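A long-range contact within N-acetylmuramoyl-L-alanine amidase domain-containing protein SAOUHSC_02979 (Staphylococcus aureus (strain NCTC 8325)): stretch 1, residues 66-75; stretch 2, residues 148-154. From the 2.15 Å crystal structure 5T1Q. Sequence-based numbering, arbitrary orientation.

Stretch 1 66-75: SIAKDAHRIG
Stretch 2 (148-154) SLKDYSD

Both stretches are helical and belong to longer helices. Their N-to-C directions run 33° apart, with a signed crossing angle of -33° and a closest axial approach of 10.8 Å, too wide for backbone to meet backbone, so side chains must fill the gap. The CA atoms of I74 and S153, 7.3 Å apart, set the register. In the first helix phi/psi stays near -60/-45 from A68 onward, but I67 sits at -133/-1, and the helix is kinked where the N atoms of K69 and D70 lack bonds to the preceding turn. Regular pairing resumes with A71 N to I67 O at 2.9 Å. The second helix is regular throughout, with phi of -59 to -70 and psi of -32 to -49, and Y152 N to S148 O at 3.0 Å.

No hydrogen bond crosses the contact; packing, with 251 Å² buried in total, joins the two stretches. L149 (m, t) is the central knob, pointing toward the first helix and touching residues spaced three and four apart, I67, D70 and I74. L149 CD1 lies 3.7 Å from D70 CB and L149 CD2 4.4 Å from I67 CB, while L149 CB lies 3.8 Å from I74 CD1. I74 (m, t) extends along the second helix, bringing I74 CG2 to 3.7 Å from S153 CB. I67 (p, t) adds a buried, looser apolar contact.

The polar residues also bond locally. D70 (m) has CB as its closest atom to L149 CD1. D70 OD1 takes a 2.9 Å hydrogen bond from R73 NH1, part of a salt bridge one turn along its own helix. S153 (p) points toward the first helix, its CA nearest that of I74, and S153 OG donates to K150 O at 2.5 Å. K150 CB points sideways and its chain leads away, ending in a long 3.7 Å salt bridge from K150 NZ to D154 OD2.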

ATOM      1  N   SER A  66      17.971   0.949   8.096  1.00 42.92           N
ATOM      2  CA  SER A  66      18.664  -0.188   7.480  1.00 44.31           C
ATOM      3  C   SER A  66      19.263   0.146   6.110  1.00 44.25           C
ATOM      4  O   SER A  66      20.149  -0.569   5.654  1.00 46.57           O
ATOM      5  CB  SER A  66      17.727  -1.389   7.307  1.00 43.33           C
ATOM      6  OG  SER A  66      16.787  -1.163   6.263  1.00 40.38           O
ATOM      7  N   ILE A  67      18.776   1.209   5.454  1.00 43.03           N
ATOM      8  CA  ILE A  67      19.270   1.586   4.114  1.00 42.69           C
ATOM      9  C   ILE A  67      19.610   3.066   3.898  1.00 42.42           C
ATOM     10  O   ILE A  67      20.058   3.425   2.809  1.00 42.45           O
ATOM     11  CB  ILE A  67      18.264   1.173   3.008  1.00 41.14           C
ATOM     12  CG1 ILE A  67      16.954   1.967   3.121  1.00 39.34           C
ATOM     13  CG2 ILE A  67      18.012  -0.327   3.052  1.00 41.50           C
ATOM     14  CD1 ILE A  67      15.984   1.701   2.000  1.00 37.86           C
ATOM     15  N   ALA A  68      19.419   3.919   4.909  1.00 42.49           N
ATOM     16  CA  ALA A  68      19.699   5.358   4.743  1.00 43.38           C
ATOM     17  C   ALA A  68      21.163   5.644   4.379  1.00 45.46           C
ATOM     18  O   ALA A  68      21.438   6.550   3.586  1.00 44.05           O
ATOM     19  CB  ALA A  68      19.311   6.141   5.993  1.00 43.90           C
ATOM     20  N   LYS A  69      22.086   4.867   4.949  1.00 47.31           N
ATOM     21  CA  LYS A  69      23.504   5.067   4.662  1.00 50.42           C
ATOM     22  C   LYS A  69      23.827   4.724   3.212  1.00 50.36           C
ATOM     23  O   LYS A  69      24.454   5.515   2.519  1.00 50.53           O
ATOM     24  CB  LYS A  69      24.411   4.275   5.613  1.00 52.12           C
ATOM     25  CG  LYS A  69      25.885   4.540   5.348  1.00 54.68           C
ATOM     26  CD  LYS A  69      26.814   3.824   6.308  1.00 57.25           C
ATOM     27  CE  LYS A  69      28.252   4.085   5.909  1.00 59.41           C
ATOM     28  NZ  LYS A  69      29.204   3.280   6.711  1.00 62.62           N
ATOM     29  N   ASP A  70      23.406   3.544   2.763  1.00 50.95           N
ATOM     30  CA  ASP A  70      23.669   3.122   1.384  1.00 50.92           C
ATOM     31  C   ASP A  70      22.957   4.037   0.377  1.00 48.27           C
ATOM     32  O   ASP A  70      23.527   4.368  -0.662  1.00 47.71           O
ATOM     33  CB  ASP A  70      23.310   1.643   1.171  1.00 51.87           C
ATOM     34  CG  ASP A  70      24.276   0.681   1.890  1.00 55.62           C
ATOM     35  OD1 ASP A  70      25.435   1.061   2.159  1.00 58.20           O
ATOM     36  OD2 ASP A  70      23.882  -0.480   2.154  1.00 57.30           O
ATOM     37  N   ALA A  71      21.736   4.465   0.704  1.00 46.00           N
ATOM     38  CA  ALA A  71      20.977   5.384  -0.167  1.00 44.41           C
ATOM     39  C   ALA A  71      21.656   6.748  -0.258  1.00 45.04           C
ATOM     40  O   ALA A  71      21.692   7.356  -1.330  1.00 44.80           O
ATOM     41  CB  ALA A  71      19.554   5.544   0.324  1.00 43.24           C
ATOM     42  N   HIS A  72      22.195   7.223   0.867  1.00 45.64           N
ATOM     43  CA  HIS A  72      22.922   8.500   0.891  1.00 46.48           C
ATOM     44  C   HIS A  72      24.160   8.501  -0.021  1.00 48.17           C
ATOM     45  O   HIS A  72      24.344   9.422  -0.810  1.00 47.38           O
ATOM     46  CB  HIS A  72      23.354   8.869   2.310  1.00 46.80           C
ATOM     47  CG  HIS A  72      24.227  10.081   2.364  1.00 48.56           C
ATOM     48  ND1 HIS A  72      25.604  10.003   2.374  1.00 50.38           N
ATOM     49  CD2 HIS A  72      23.925  11.400   2.345  1.00 48.43           C
ATOM     50  CE1 HIS A  72      26.111  11.221   2.391  1.00 51.60           C
ATOM     51  NE2 HIS A  72      25.114  12.088   2.375  1.00 50.72           N
ATOM     52  N   ARG A  73      25.007   7.481   0.124  1.00 50.34           N
ATOM     53  CA  ARG A  73      26.242   7.350  -0.676  1.00 52.44           C
ATOM     54  C   ARG A  73      25.896   7.167  -2.163  1.00 50.21           C
ATOM     55  O   ARG A  73      26.486   7.818  -3.030  1.00 50.59           O
ATOM     56  CB  ARG A  73      27.073   6.160  -0.178  1.00 55.62           C
ATOM     57  CG  ARG A  73      28.472   6.027  -0.792  1.00 60.09           C
ATOM     58  CD  ARG A  73      29.100   4.657  -0.512  1.00 63.34           C
ATOM     59  NE  ARG A  73      28.252   3.561  -1.019  1.00 64.18           N
ATOM     60  CZ  ARG A  73      27.401   2.815  -0.295  1.00 63.99           C
ATOM     61  NH1 ARG A  73      27.275   2.972   1.027  1.00 64.78           N
ATOM     62  NH2 ARG A  73      26.677   1.874  -0.904  1.00 62.71           N
ATOM     63  N   ILE A  74      24.951   6.271  -2.444  1.00 48.04           N
ATOM     64  CA  ILE A  74      24.479   6.035  -3.817  1.00 46.99           C
ATOM     65  C   ILE A  74      23.936   7.334  -4.434  1.00 45.81           C
ATOM     66  O   ILE A  74      24.217   7.629  -5.601  1.00 46.59           O
ATOM     67  CB  ILE A  74      23.440   4.896  -3.885  1.00 45.43           C
ATOM     68  CG1 ILE A  74      24.154   3.552  -3.697  1.00 46.84           C
ATOM     69  CG2 ILE A  74      22.715   4.891  -5.229  1.00 45.12           C
ATOM     70  CD1 ILE A  74      23.230   2.355  -3.586  1.00 45.58           C
ATOM     71  N   GLY A  75      23.213   8.119  -3.641  1.00 43.89           N
ATOM     72  CA  GLY A  75      22.676   9.393  -4.107  1.00 43.85           C
ATOM     73  C   GLY A  75      23.737  10.379  -4.578  1.00 45.93           C
ATOM     74  O   GLY A  75      23.677  10.868  -5.712  1.00 46.16           O
ATOM     75  N   SER A 148      20.113  -4.981  -4.840  1.00 45.09           N
ATOM     76  CA  SER A 148      18.836  -4.317  -5.136  1.00 42.05           C
ATOM     77  C   SER A 148      19.013  -2.802  -5.217  1.00 40.60           C
ATOM     78  O   SER A 148      18.556  -2.171  -6.166  1.00 39.17           O
ATOM     79  CB  SER A 148      17.784  -4.668  -4.079  1.00 41.13           C
ATOM     80  OG  SER A 148      16.535  -4.052  -4.359  1.00 39.16           O
ATOM     81  N   LEU A 149      19.668  -2.233  -4.210  1.00 41.52           N
ATOM     82  CA  LEU A 149      19.953  -0.793  -4.163  1.00 42.27           C
ATOM     83  C   LEU A 149      20.787  -0.359  -5.375  1.00 43.76           C
ATOM     84  O   LEU A 149      20.534   0.695  -5.973  1.00 42.22           O
ATOM     85  CB  LEU A 149      20.718  -0.454  -2.880  1.00 43.99           C
ATOM     86  CG  LEU A 149      20.005  -0.672  -1.536  1.00 44.26           C
ATOM     87  CD1 LEU A 149      21.001  -0.735  -0.380  1.00 46.56           C
ATOM     88  CD2 LEU A 149      18.959   0.402  -1.294  1.00 42.89           C
ATOM     89  N   LYS A 150      21.795  -1.172  -5.704  1.00 45.19           N
ATOM     90  CA  LYS A 150      22.677  -0.932  -6.857  1.00 47.03           C
ATOM     91  C   LYS A 150      21.867  -1.015  -8.163  1.00 45.55           C
ATOM     92  O   LYS A 150      22.012  -0.166  -9.049  1.00 44.56           O
ATOM     93  CB  LYS A 150      23.815  -1.977  -6.854  1.00 49.58           C
ATOM     94  CG  LYS A 150      24.825  -1.964  -8.008  1.00 52.62           C
ATOM     95  CD  LYS A 150      25.644  -0.684  -8.073  1.00 53.98           C
ATOM     96  CE  LYS A 150      27.021  -0.923  -8.690  1.00 57.21           C
ATOM     97  NZ  LYS A 150      27.004  -1.529 -10.051  1.00 57.96           N
ATOM     98  N   ASP A 151      20.985  -2.010  -8.255  1.00 43.48           N
ATOM     99  CA  ASP A 151      20.211  -2.222  -9.473  1.00 42.40           C
ATOM    100  C   ASP A 151      19.192  -1.093  -9.712  1.00 40.53           C
ATOM    101  O   ASP A 151      18.891  -0.746 -10.865  1.00 39.73           O
ATOM    102  CB  ASP A 151      19.541  -3.594  -9.454  1.00 42.37           C
ATOM    103  CG  ASP A 151      19.136  -4.071 -10.841  1.00 43.08           C
ATOM    104  OD1 ASP A 151      19.848  -3.750 -11.814  1.00 43.40           O
ATOM    105  OD2 ASP A 151      18.118  -4.789 -10.952  1.00 41.73           O
ATOM    106  N   TYR A 152      18.673  -0.514  -8.634  1.00 39.19           N
ATOM    107  CA  TYR A 152      17.761   0.629  -8.754  1.00 37.66           C
ATOM    108  C   TYR A 152      18.501   1.808  -9.363  1.00 38.52           C
ATOM    109  O   TYR A 152      18.004   2.447 -10.285  1.00 37.84           O
ATOM    110  CB  TYR A 152      17.199   1.045  -7.387  1.00 36.87           C
ATOM    111  CG  TYR A 152      16.481   2.388  -7.415  1.00 36.01           C
ATOM    112  CD1 TYR A 152      15.145   2.477  -7.791  1.00 35.27           C
ATOM    113  CD2 TYR A 152      17.152   3.566  -7.084  1.00 36.13           C
ATOM    114  CE1 TYR A 152      14.493   3.696  -7.828  1.00 35.14           C
ATOM    115  CE2 TYR A 152      16.513   4.791  -7.122  1.00 35.85           C
ATOM    116  CZ  TYR A 152      15.184   4.850  -7.493  1.00 35.63           C
ATOM    117  OH  TYR A 152      14.540   6.058  -7.518  1.00 34.82           O
ATOM    118  N   SER A 153      19.685   2.099  -8.823  1.00 40.84           N
ATOM    119  CA  SER A 153      20.502   3.211  -9.309  1.00 43.03           C
ATOM    120  C   SER A 153      20.891   2.999 -10.770  1.00 43.76           C
ATOM    121  O   SER A 153      20.909   3.951 -11.543  1.00 43.93           O
ATOM    122  CB  SER A 153      21.753   3.392  -8.453  1.00 44.80           C
ATOM    123  OG  SER A 153      22.586   2.252  -8.533  1.00 47.59           O
ATOM    124  N   ASP A 154      21.172   1.753 -11.144  1.00 44.66           N
ATOM    125  CA  ASP A 154      21.510   1.425 -12.529  1.00 46.70           C
ATOM    126  C   ASP A 154      20.328   1.643 -13.466  1.00 44.83           C
ATOM    127  O   ASP A 154      20.513   2.072 -14.601  1.00 44.97           O
ATOM    128  CB  ASP A 154      22.024  -0.017 -12.653  1.00 49.74           C
ATOM    129  CG  ASP A 154      23.436  -0.195 -12.086  1.00 53.65           C
ATOM    130  OD1 ASP A 154      24.042   0.800 -11.632  1.00 55.62           O
ATOM    131  OD2 ASP A 154      23.951  -1.336 -12.111  1.00 57.11           O
TER